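Local coordinates for protein condensin complex subunit 3 (Schizosaccharomyces pombe, PDB 5OQR) that serves as a regulatory subunit of condensin, the complex required to convert interphase chromatin into condensed, mitotic-like chromosomes, at residues W254-N257 against A258-L262; R268-V271 against S272-S275; E305-A308 against E309-L312. All coordinates share one frame; numbering follows the deposited sequence.

Interaction 1: W254-N257 against A258-L262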
loop_
_atom_site.group_PDB
_atom_site.type_symbol
_atom_site.label_atom_id
_atom_site.label_comp_id
_atom_site.label_asym_id
_atom_site.label_seq_id
_atom_site.Cartn_x
_atom_site.Cartn_y
_atom_site.Cartn_z
ATOM N N TRP A 254 -20.479 -9.415 -7.784
ATOM C CA TRP A 254 -20.595 -8.312 -8.733
ATOM C C TRP A 254 -20.962 -8.813 -10.122
ATOM O O TRP A 254 -21.774 -8.193 -10.818
ATOM C CB TRP A 254 -19.291 -7.517 -8.769
ATOM C CG TRP A 254 -19.091 -6.682 -7.544
ATOM C CD1 TRP A 254 -19.684 -6.859 -6.329
ATOM C CD2 TRP A 254 -18.256 -5.527 -7.416
ATOM N NE1 TRP A 254 -19.264 -5.893 -5.453
ATOM C CE2 TRP A 254 -18.387 -5.061 -6.095
ATOM C CE3 TRP A 254 -17.408 -4.845 -8.291
ATOM C CZ2 TRP A 254 -17.703 -3.945 -5.627
ATOM C CZ3 TRP A 254 -16.729 -3.736 -7.824
ATOM C CH2 TRP A 254 -16.880 -3.298 -6.505
ATOM N N ILE A 255 -20.376 -9.933 -10.546
ATOM C CA ILE A 255 -20.756 -10.518 -11.825
ATOM C C ILE A 255 -22.243 -10.843 -11.837
ATOM O O ILE A 255 -22.886 -10.816 -12.893
ATOM C CB ILE A 255 -19.898 -11.767 -12.110
ATOM C CG1 ILE A 255 -20.204 -12.342 -13.492
ATOM C CG2 ILE A 255 -20.150 -12.841 -11.061
ATOM C CD1 ILE A 255 -20.009 -11.368 -14.639
ATOM N N GLU A 256 -22.811 -11.158 -10.672
ATOM C CA GLU A 256 -24.235 -11.462 -10.592
ATOM C C GLU A 256 -25.075 -10.218 -10.846
ATOM O O GLU A 256 -26.065 -10.269 -11.585
ATOM C CB GLU A 256 -24.562 -12.058 -9.222
ATOM C CG GLU A 256 -25.683 -13.080 -9.229
ATOM C CD GLU A 256 -25.317 -14.335 -9.998
ATOM O OE1 GLU A 256 -25.938 -14.594 -11.050
ATOM O OE2 GLU A 256 -24.397 -15.055 -9.556
ATOM N N ASN A 257 -24.697 -9.089 -10.242
ATOM C CA ASN A 257 -25.418 -7.844 -10.473
ATOM C C ASN A 257 -25.353 -7.408 -11.930
ATOM O O ASN A 257 -26.209 -6.636 -12.373
ATOM C CB ASN A 257 -24.854 -6.738 -9.581
ATOM C CG ASN A 257 -24.828 -7.125 -8.113
ATOM O OD1 ASN A 257 -23.852 -6.864 -7.411
ATOM N ND2 ASN A 257 -25.898 -7.754 -7.644
ATOM N N ALA A 258 -24.358 -7.882 -12.680
ATOM C CA ALA A 258 -24.216 -7.565 -14.095
ATOM C C ALA A 258 -24.802 -8.652 -14.988
ATOM O O ALA A 258 -24.382 -8.804 -16.139
ATOM C CB ALA A 258 -22.746 -7.333 -14.437
ATOM N N ASP A 259 -25.764 -9.419 -14.474
ATOM C CA ASP A 259 -26.463 -10.433 -15.260
ATOM C C ASP A 259 -25.511 -11.507 -15.772
ATOM O O ASP A 259 -25.726 -12.085 -16.840
ATOM C CB ASP A 259 -27.215 -9.794 -16.428
ATOM C CG ASP A 259 -27.913 -8.504 -16.036
ATOM O OD1 ASP A 259 -29.014 -8.574 -15.452
ATOM O OD2 ASP A 259 -27.357 -7.420 -16.312
ATOM N N ASN A 260 -24.449 -11.784 -15.015
ATOM C CA ASN A 260 -23.449 -12.775 -15.402
ATOM C C ASN A 260 -22.855 -12.467 -16.773
ATOM O O ASN A 260 -22.488 -13.376 -17.520
ATOM C CB ASN A 260 -24.036 -14.189 -15.380
ATOM C CG ASN A 260 -24.393 -14.647 -13.982
ATOM O OD1 ASN A 260 -23.676 -14.362 -13.024
ATOM N ND2 ASN A 260 -25.505 -15.357 -13.859
ATOM N N ASN A 261 -22.762 -11.185 -17.112
ATOM C CA ASN A 261 -22.199 -10.739 -18.385
ATOM C C ASN A 261 -20.960 -9.907 -18.075
ATOM O O ASN A 261 -21.069 -8.756 -17.639
ATOM C CB ASN A 261 -23.219 -9.947 -19.192
ATOM C CG ASN A 261 -22.803 -9.769 -20.635
ATOM O OD1 ASN A 261 -22.258 -8.734 -21.013
ATOM N ND2 ASN A 261 -23.049 -10.788 -21.451
ATOM N N LEU A 262 -19.786 -10.496 -18.302
ATOM C CA LEU A 262 -18.539 -9.820 -17.968
ATOM C C LEU A 262 -18.436 -8.471 -18.668
ATOM O O LEU A 262 -17.972 -7.490 -18.072
ATOM C CB LEU A 262 -17.353 -10.709 -18.340
ATOM C CG LEU A 262 -15.972 -10.216 -17.913
ATOM C CD1 LEU A 262 -15.870 -10.126 -16.402
ATOM C CD2 LEU A 262 -14.901 -11.133 -18.468
HETATM O O HOH W 1 -22.440 -16.196 -11.231
#

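Interaction 2: R268-V271 against S272-S275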
loop_
_atom_site.group_PDB
_atom_site.type_symbol
_atom_site.label_atom_id
_atom_site.label_comp_id
_atom_site.label_asym_id
_atom_site.label_seq_id
_atom_site.Cartn_x
_atom_site.Cartn_y
_atom_site.Cartn_z
ATOM N N ARG A 268 -19.381 -0.800 -16.437
ATOM C CA ARG A 268 -19.621 -0.060 -15.208
ATOM C C ARG A 268 -18.328 0.298 -14.487
ATOM O O ARG A 268 -18.363 0.656 -13.305
ATOM C CB ARG A 268 -20.533 -0.864 -14.281
ATOM C CG ARG A 268 -21.905 -1.183 -14.857
ATOM C CD ARG A 268 -22.868 -0.010 -14.733
ATOM N NE ARG A 268 -22.545 1.084 -15.646
ATOM C CZ ARG A 268 -22.929 1.143 -16.917
ATOM N NH1 ARG A 268 -23.650 0.164 -17.448
ATOM N NH2 ARG A 268 -22.585 2.181 -17.666
ATOM N N LEU A 269 -17.187 0.205 -15.170
ATOM C CA LEU A 269 -15.898 0.527 -14.576
ATOM C C LEU A 269 -15.149 1.623 -15.319
ATOM O O LEU A 269 -14.048 1.992 -14.892
ATOM C CB LEU A 269 -15.018 -0.727 -14.507
ATOM C CG LEU A 269 -15.537 -1.876 -13.642
ATOM C CD1 LEU A 269 -14.598 -3.060 -13.742
ATOM C CD2 LEU A 269 -15.697 -1.445 -12.193
ATOM N N ASP A 270 -15.703 2.154 -16.405
ATOM C CA ASP A 270 -15.071 3.224 -17.171
ATOM C C ASP A 270 -13.627 2.858 -17.516
ATOM O O ASP A 270 -12.669 3.531 -17.136
ATOM C CB ASP A 270 -15.139 4.544 -16.402
ATOM C CG ASP A 270 -14.845 5.743 -17.276
ATOM O OD1 ASP A 270 -14.390 6.773 -16.739
ATOM O OD2 ASP A 270 -15.074 5.655 -18.500
ATOM N N VAL A 271 -13.493 1.763 -18.268
ATOM C CA VAL A 271 -12.186 1.148 -18.481
ATOM C C VAL A 271 -11.238 2.089 -19.208
ATOM O O VAL A 271 -10.023 2.047 -18.987
ATOM C CB VAL A 271 -12.349 -0.184 -19.240
ATOM C CG1 VAL A 271 -13.225 -1.136 -18.447
ATOM C CG2 VAL A 271 -12.927 0.046 -20.629
ATOM N N SER A 272 -11.762 2.942 -20.090
ATOM C CA SER A 272 -10.891 3.850 -20.830
ATOM C C SER A 272 -10.157 4.802 -19.896
ATOM O O SER A 272 -9.053 5.255 -20.215
ATOM C CB SER A 272 -11.701 4.631 -21.864
ATOM O OG SER A 272 -12.857 5.206 -21.284
ATOM N N ASN A 273 -10.744 5.111 -18.741
ATOM C CA ASN A 273 -10.109 5.968 -17.751
ATOM C C ASN A 273 -9.514 5.192 -16.585
ATOM O O ASN A 273 -8.813 5.786 -15.760
ATOM C CB ASN A 273 -11.115 6.992 -17.215
ATOM C CG ASN A 273 -11.472 8.047 -18.240
ATOM O OD1 ASN A 273 -10.667 8.928 -18.543
ATOM N ND2 ASN A 273 -12.682 7.968 -18.778
ATOM N N ASN A 274 -9.772 3.887 -16.497
ATOM C CA ASN A 274 -9.249 3.048 -15.430
ATOM C C ASN A 274 -8.748 1.739 -16.041
ATOM O O ASN A 274 -9.195 0.645 -15.713
ATOM C CB ASN A 274 -10.313 2.798 -14.366
ATOM C CG ASN A 274 -10.998 4.069 -13.921
ATOM O OD1 ASN A 274 -10.469 4.819 -13.103
ATOM N ND2 ASN A 274 -12.183 4.318 -14.456
ATOM N N SER A 275 -7.783 1.856 -16.953
ATOM C CA SER A 275 -7.329 0.698 -17.714
ATOM C C SER A 275 -6.601 -0.305 -16.825
ATOM O O SER A 275 -6.861 -1.511 -16.897
ATOM C CB SER A 275 -6.428 1.156 -18.861
ATOM O OG SER A 275 -6.037 0.064 -19.671
#

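Interaction 3: E305-A308 against E309-L312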
loop_
_atom_site.group_PDB
_atom_site.type_symbol
_atom_site.label_atom_id
_atom_site.label_comp_id
_atom_site.label_asym_id
_atom_site.label_seq_id
_atom_site.Cartn_x
_atom_site.Cartn_y
_atom_site.Cartn_z
ATOM N N GLU A 305 -17.352 -5.243 -34.500
ATOM C CA GLU A 305 -18.187 -4.439 -33.619
ATOM C C GLU A 305 -17.475 -4.172 -32.298
ATOM O O GLU A 305 -18.069 -4.251 -31.222
ATOM C CB GLU A 305 -19.527 -5.127 -33.376
ATOM C CG GLU A 305 -20.373 -5.299 -34.622
ATOM C CD GLU A 305 -21.551 -6.227 -34.399
ATOM O OE1 GLU A 305 -21.653 -7.246 -35.114
ATOM O OE2 GLU A 305 -22.370 -5.945 -33.498
ATOM N N LEU A 306 -16.186 -3.850 -32.367
ATOM C CA LEU A 306 -15.391 -3.680 -31.161
ATOM C C LEU A 306 -15.846 -2.465 -30.362
ATOM O O LEU A 306 -16.263 -1.443 -30.912
ATOM C CB LEU A 306 -13.910 -3.538 -31.511
ATOM C CG LEU A 306 -13.167 -4.829 -31.853
ATOM C CD1 LEU A 306 -11.794 -4.517 -32.415
ATOM C CD2 LEU A 306 -13.041 -5.727 -30.633
ATOM N N THR A 307 -15.762 -2.593 -29.046
ATOM C CA THR A 307 -16.014 -1.514 -28.104
ATOM C C THR A 307 -14.783 -1.343 -27.220
ATOM O O THR A 307 -13.819 -2.104 -27.307
ATOM C CB THR A 307 -17.256 -1.794 -27.253
ATOM O OG1 THR A 307 -16.966 -2.815 -26.291
ATOM C CG2 THR A 307 -18.421 -2.238 -28.122
ATOM N N ALA A 308 -14.818 -0.326 -26.361
ATOM C CA ALA A 308 -13.731 -0.138 -25.407
ATOM C C ALA A 308 -13.606 -1.345 -24.488
ATOM O O ALA A 308 -12.507 -1.865 -24.270
ATOM C CB ALA A 308 -13.958 1.138 -24.599
ATOM N N GLU A 309 -14.731 -1.813 -23.947
ATOM C CA GLU A 309 -14.706 -2.972 -23.062
ATOM C C GLU A 309 -14.435 -4.248 -23.842
ATOM O O GLU A 309 -13.666 -5.107 -23.394
ATOM C CB GLU A 309 -16.028 -3.085 -22.304
ATOM C CG GLU A 309 -16.377 -1.874 -21.455
ATOM C CD GLU A 309 -16.988 -0.738 -22.259
ATOM O OE1 GLU A 309 -17.123 -0.887 -23.491
ATOM O OE2 GLU A 309 -17.331 0.303 -21.660
ATOM N N SER A 310 -15.061 -4.389 -25.010
ATOM C CA SER A 310 -14.865 -5.583 -25.822
ATOM C C SER A 310 -13.411 -5.723 -26.256
ATOM O O SER A 310 -12.858 -6.827 -26.247
ATOM C CB SER A 310 -15.797 -5.530 -27.032
ATOM O OG SER A 310 -15.267 -6.244 -28.131
ATOM N N SER A 311 -12.770 -4.613 -26.625
ATOM C CA SER A 311 -11.388 -4.682 -27.087
ATOM C C SER A 311 -10.433 -4.948 -25.930
ATOM O O SER A 311 -9.451 -5.681 -26.084
ATOM C CB SER A 311 -11.011 -3.390 -27.808
ATOM O OG SER A 311 -11.010 -2.288 -26.920
ATOM N N LEU A 312 -10.702 -4.356 -24.765
ATOM C CA LEU A 312 -9.858 -4.600 -23.602
ATOM C C LEU A 312 -9.925 -6.060 -23.176
ATOM O O LEU A 312 -8.922 -6.633 -22.738
ATOM C CB LEU A 312 -10.280 -3.692 -22.450
ATOM C CG LEU A 312 -9.432 -3.796 -21.180
ATOM C CD1 LEU A 312 -8.077 -3.160 -21.390
ATOM C CD2 LEU A 312 -10.150 -3.150 -20.025
#

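Interaction 1: W254-N257 against A258-L262
I255 and N260 meet where helix 240-257 stops, their side chains crossing at about a right angle, and their backbones close a Schellman motif, a common C-terminal ending of helices. N260 N donates to I255 O at 2.8 Å and D259 N to E256 O at 3.0 Å, with D259 as the C-prime residue at positive phi (61°). The second of these donors stands above the carbonyl plane of E256. The helix belongs to the fifth HEAT repeat. From CB of I255, CG1 runs anti to the backbone N (chi1 -176°) and comes to 3.8 Å from N260 CA. CD1, at the tip, reaches the turn beyond, 3.7 Å from N261 N, and the same side chain also packs on F285 of helix 275-288. On the outer side E256 and N260 lie side by side, carboxylate and amide planes almost perpendicular at 89°. Their direct bond, N260 ND2 to E256 OE1, is 2.9 Å long but poorly angled, and so weak. A single water reinforces it, donating to E256 OE2 and to N260 OD1, each 2.8 Å away.

Interaction 2: R268-V271 against S272-S275
D270 and N273 meet through a carboxylate and an amide three residues apart. With CG anti to its backbone N (chi1 -165°), D270 swings its carboxylate over toward N273, whose ND2 donates to OD1 at 2.9 Å. The donor comes in on the syn side of OD1 but 31° out of the carboxylate plane, and the two flat groups are turned 50° against each other. The same ND2 also makes a weak hydrogen bond to D270 OD2. Farther along, N274 folds back: its CG sits beside the backbone N, anti to the carbonyl carbon, which carries ND2 to D270 O at 2.8 Å and, more weakly, to L269 O at 3.0 Å. All this belongs to the loop that leads from helix 262-266 into helix 275-288, in the alpha-helical solenoid of HEAT repeats. N274 occupies the N-cap position of the second helix, yet its amide makes no capping bond and is spent on the loop carbonyls instead. D270 O is thereby gripped by two donors, N274 ND2 and, at 3.0 Å, N273 N, which reach it from opposite faces of its carbonyl plane, with a weak third bond from N274 N. The side chain of N274 also lies against K225 and V228 of helix 224-235, and L269 packs on L231 of that helix. V271 turns its methyls to other neighbours, L312 of helix 308-324 and F361 of helix 356-372.

Interaction 3: E305-A308 against E309-L312
T307 is the N-cap of helix 308-324, making a local contact with S310 at the point where the loop after helix 300-304 turns into the new helix. T307 OG1 accepts from S310 N at 2.8 Å, and the bond is fairly straight, with an N-H...O angle of 160°. What brings the hydroxyl there is the first torsion of T307: OG1 stands between its own backbone N and carbonyl carbon (chi1 73°), turned to the opening turn of the helix. E309 adds a second, weak link, its chain bent at chi2 so that the carboxylate folds back and OE1 comes within 3.4 Å of T307 OG1. With an alanine here in place of T307, S310 N would probably lose its capping acceptor, and E309 OE1 its weak hydroxyl partner. Regular helical bonding begins at once behind the cap: S311 N donates to T307 O at 2.8 Å, and L312 N to A308 O at 3.1 Å. S311 OG lies near the same two carbonyl oxygens, 2.8 Å from T307 O and 3.1 Å from A308 O; either could take its one proton. Just before the cap, L306 CD2 lies beside S310 OG, 3.4 Å away. The backbone N of A308 donates to E358 OE2 of helix 356-372. That helix flanks the cap, T307 lying against E358, A308 against F361, and S311 and L312 against Q365, while L312 also touches A278 and V279 of helix 275-288.

The three contacts follow one another along the chain and mark helix boundaries in one region of the HEAT solenoid: interaction 1 ends one helix and leads into the next, while interactions 2 and 3 each lead into one. Interactions 2 and 3 lie closest, their centres about 12 Å apart, and they touch directly. V271 CB meets L312 CD2 at 3.8 Å and V271 CG2 meets E309 CG at 4.0 Å, so the loop before helix 275-288 rests on the start of helix 308-324. Interaction 1 stands apart, its centre about 16 Å from that of interaction 2 and about 17 Å from that of interaction 3, without touching either. Helix 275-288 is common to all three.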